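Side-chain contact in putative L-alanine-DL-glutamate epimerase (Burkholderia xenovorans, PDB 3GO2), which probably acts as a racemase or epimerase of the mandelate racemase/muconate lactonizing enzyme family and binds magnesium: residues 198-203 with 233-238. Residues are numbered along the deposited sequence; the frame is centred on the assembly and turned at random.
Sequences NLRAHL and LRELAD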
loop_
_atom_site.group_PDB
_atom_site.type_symbol
_atom_site.label_atom_id
_atom_site.label_comp_id
_atom_site.label_asym_id
_atom_site.label_seq_id
_atom_site.Cartn_x
_atom_site.Cartn_y
_atom_site.Cartn_z
ATOM N N ASN A 198 31.173 -25.299 -2.033
ATOM C CA ASN A 198 31.158 -26.259 -0.929
ATOM C C ASN A 198 29.740 -26.704 -0.566
ATOM O O ASN A 198 29.511 -27.881 -0.326
ATOM C CB ASN A 198 31.908 -25.699 0.265
ATOM C CG ASN A 198 33.383 -25.888 0.112
ATOM O OD1 ASN A 198 33.883 -27.021 0.262
ATOM N ND2 ASN A 198 34.090 -24.814 -0.280
ATOM N N LEU A 199 28.786 -25.768 -0.568
ATOM C CA LEU A 199 27.363 -26.136 -0.467
ATOM C C LEU A 199 26.976 -27.143 -1.523
ATOM O O LEU A 199 26.327 -28.146 -1.234
ATOM C CB LEU A 199 26.436 -24.924 -0.643
ATOM C CG LEU A 199 26.052 -24.177 0.600
ATOM C CD1 LEU A 199 25.398 -22.825 0.235
ATOM C CD2 LEU A 199 25.151 -25.089 1.485
ATOM N N ARG A 200 27.328 -26.858 -2.769
ATOM C CA ARG A 200 27.013 -27.775 -3.850
ATOM C C ARG A 200 27.663 -29.171 -3.640
ATOM O O ARG A 200 26.980 -30.203 -3.765
ATOM C CB ARG A 200 27.460 -27.206 -5.192
ATOM C CG ARG A 200 27.286 -28.218 -6.298
ATOM C CD ARG A 200 27.720 -27.703 -7.643
ATOM N NE ARG A 200 26.799 -26.726 -8.215
ATOM C CZ ARG A 200 25.516 -26.929 -8.506
ATOM N NH1 ARG A 200 24.906 -28.091 -8.275
ATOM N NH2 ARG A 200 24.824 -25.935 -9.048
ATOM N N ALA A 201 28.961 -29.193 -3.350
ATOM C CA ALA A 201 29.674 -30.475 -3.177
ATOM C C ALA A 201 29.034 -31.307 -2.057
ATOM O O ALA A 201 28.800 -32.515 -2.223
ATOM C CB ALA A 201 31.173 -30.242 -2.904
ATOM N N HIS A 202 28.777 -30.650 -0.918
ATOM C CA HIS A 202 28.139 -31.294 0.238
ATOM C C HIS A 202 26.769 -31.870 -0.065
ATOM O O HIS A 202 26.482 -33.036 0.232
ATOM C CB HIS A 202 28.058 -30.292 1.390
ATOM C CG HIS A 202 27.478 -30.850 2.647
ATOM N ND1 HIS A 202 28.256 -31.339 3.678
ATOM C CD2 HIS A 202 26.191 -30.939 3.070
ATOM C CE1 HIS A 202 27.464 -31.750 4.659
ATOM N NE2 HIS A 202 26.210 -31.523 4.312
ATOM N N LEU A 203 25.907 -31.045 -0.648
ATOM C CA LEU A 203 24.579 -31.461 -0.977
ATOM C C LEU A 203 24.555 -32.567 -2.052
ATOM O O LEU A 203 23.717 -33.460 -1.991
ATOM C CB LEU A 203 23.746 -30.249 -1.426
ATOM C CG LEU A 203 23.367 -29.310 -0.295
ATOM C CD1 LEU A 203 22.793 -28.002 -0.902
ATOM C CD2 LEU A 203 22.333 -29.965 0.601
ATOM N N LEU A 233 20.388 -19.529 -3.434
ATOM C CA LEU A 233 19.230 -20.080 -4.142
ATOM C C LEU A 233 19.458 -20.214 -5.650
ATOM O O LEU A 233 19.006 -21.176 -6.262
ATOM C CB LEU A 233 17.981 -19.231 -3.877
ATOM C CG LEU A 233 17.531 -19.207 -2.420
ATOM C CD1 LEU A 233 16.413 -18.157 -2.268
ATOM C CD2 LEU A 233 17.044 -20.585 -1.930
ATOM N N ARG A 234 20.160 -19.259 -6.259
ATOM C CA ARG A 234 20.517 -19.361 -7.680
ATOM C C ARG A 234 21.485 -20.496 -7.961
ATOM O O ARG A 234 21.331 -21.228 -8.958
ATOM C CB ARG A 234 21.146 -18.066 -8.168
ATOM C CG ARG A 234 20.217 -16.919 -8.223
ATOM C CD ARG A 234 20.983 -15.610 -8.314
ATOM N NE ARG A 234 20.053 -14.516 -8.132
ATOM C CZ ARG A 234 20.345 -13.310 -7.616
ATOM N NH1 ARG A 234 21.575 -13.011 -7.216
ATOM N NH2 ARG A 234 19.360 -12.423 -7.473
ATOM N N GLU A 235 22.507 -20.634 -7.128
ATOM C CA GLU A 235 23.431 -21.751 -7.248
ATOM C C GLU A 235 22.700 -23.096 -7.201
ATOM O O GLU A 235 23.019 -24.026 -7.967
ATOM C CB GLU A 235 24.476 -21.689 -6.142
ATOM C CG GLU A 235 25.430 -22.886 -6.093
ATOM C CD GLU A 235 26.421 -22.948 -7.253
ATOM O OE1 GLU A 235 26.922 -21.893 -7.665
ATOM O OE2 GLU A 235 26.728 -24.067 -7.725
ATOM N N LEU A 236 21.742 -23.205 -6.295
ATOM C CA LEU A 236 21.055 -24.470 -6.013
ATOM C C LEU A 236 19.704 -24.553 -6.681
ATOM O O LEU A 236 18.817 -25.288 -6.241
ATOM C CB LEU A 236 20.905 -24.643 -4.501
ATOM C CG LEU A 236 22.195 -24.590 -3.697
ATOM C CD1 LEU A 236 21.882 -24.688 -2.212
ATOM C CD2 LEU A 236 23.205 -25.679 -4.154
ATOM N N ALA A 237 19.525 -23.816 -7.762
ATOM C CA ALA A 237 18.210 -23.668 -8.361
ATOM C C ALA A 237 17.634 -24.999 -8.843
ATOM O O ALA A 237 16.406 -25.201 -8.817
ATOM C CB ALA A 237 18.283 -22.690 -9.520
ATOM N N ASP A 238 18.514 -25.901 -9.273
ATOM C CA ASP A 238 18.095 -27.186 -9.849
ATOM C C ASP A 238 18.118 -28.348 -8.851
ATOM O O ASP A 238 17.873 -29.511 -9.218
ATOM C CB ASP A 238 18.996 -27.509 -11.039
ATOM C CG ASP A 238 18.747 -26.594 -12.216
ATOM O OD1 ASP A 238 19.655 -26.465 -13.060
ATOM O OD2 ASP A 238 17.652 -25.998 -12.303
#
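OE2 of E235 sits at the NE/NH2 edge of the R200 guanidinium, 29° out of its plane, and the planes of guanidinium and carboxylate are turned 68° apart. That one oxygen makes both bonds across the contact. E235 OE2 lies 2.7 Å from R200 NE, which approaches nearly along the C-O axis of the oxygen. The same OE2 takes a second, weak hydrogen bond from R200 NH2 at 3.0 Å; both bonds are clearly bent. This is a salt bridge forked onto one oxygen rather than a paired, coplanar one. R200 reaches it with CG anti to the backbone N (chi1 173°) and a bend at chi3 that brings NE and NH2 to OE2. Long, flexible side chains suit such a place, where charged ends can link the two helices while remaining partly open to solvent. R200 NH1 has its own salt bridge, to E204 in the next turn of helix 193-210, which should help fix the rotation of the guanidinium.

On the buried side the contact turns apolar. L203 CD1 rests 3.7 Å from L236 CD1 and 4.0 Å from L236 CD2, the two side chains crossing at about a right angle. Branched, uncharged leucines fit here because both also pack on L218 of strand 215-219. L236, just past the end of helix 226-235, brings the end of its side chain toward L203 while its carbonyl oxygen is hydrogen-bonded to H263. Salt bridge outside, leucines inside: here, in the enolase-superfamily TIM-like barrel, outer helix 193-210 packs against the C-terminal end of the next outer helix, 226-235, and the turn that follows, over the parallel strand that connects the two helices.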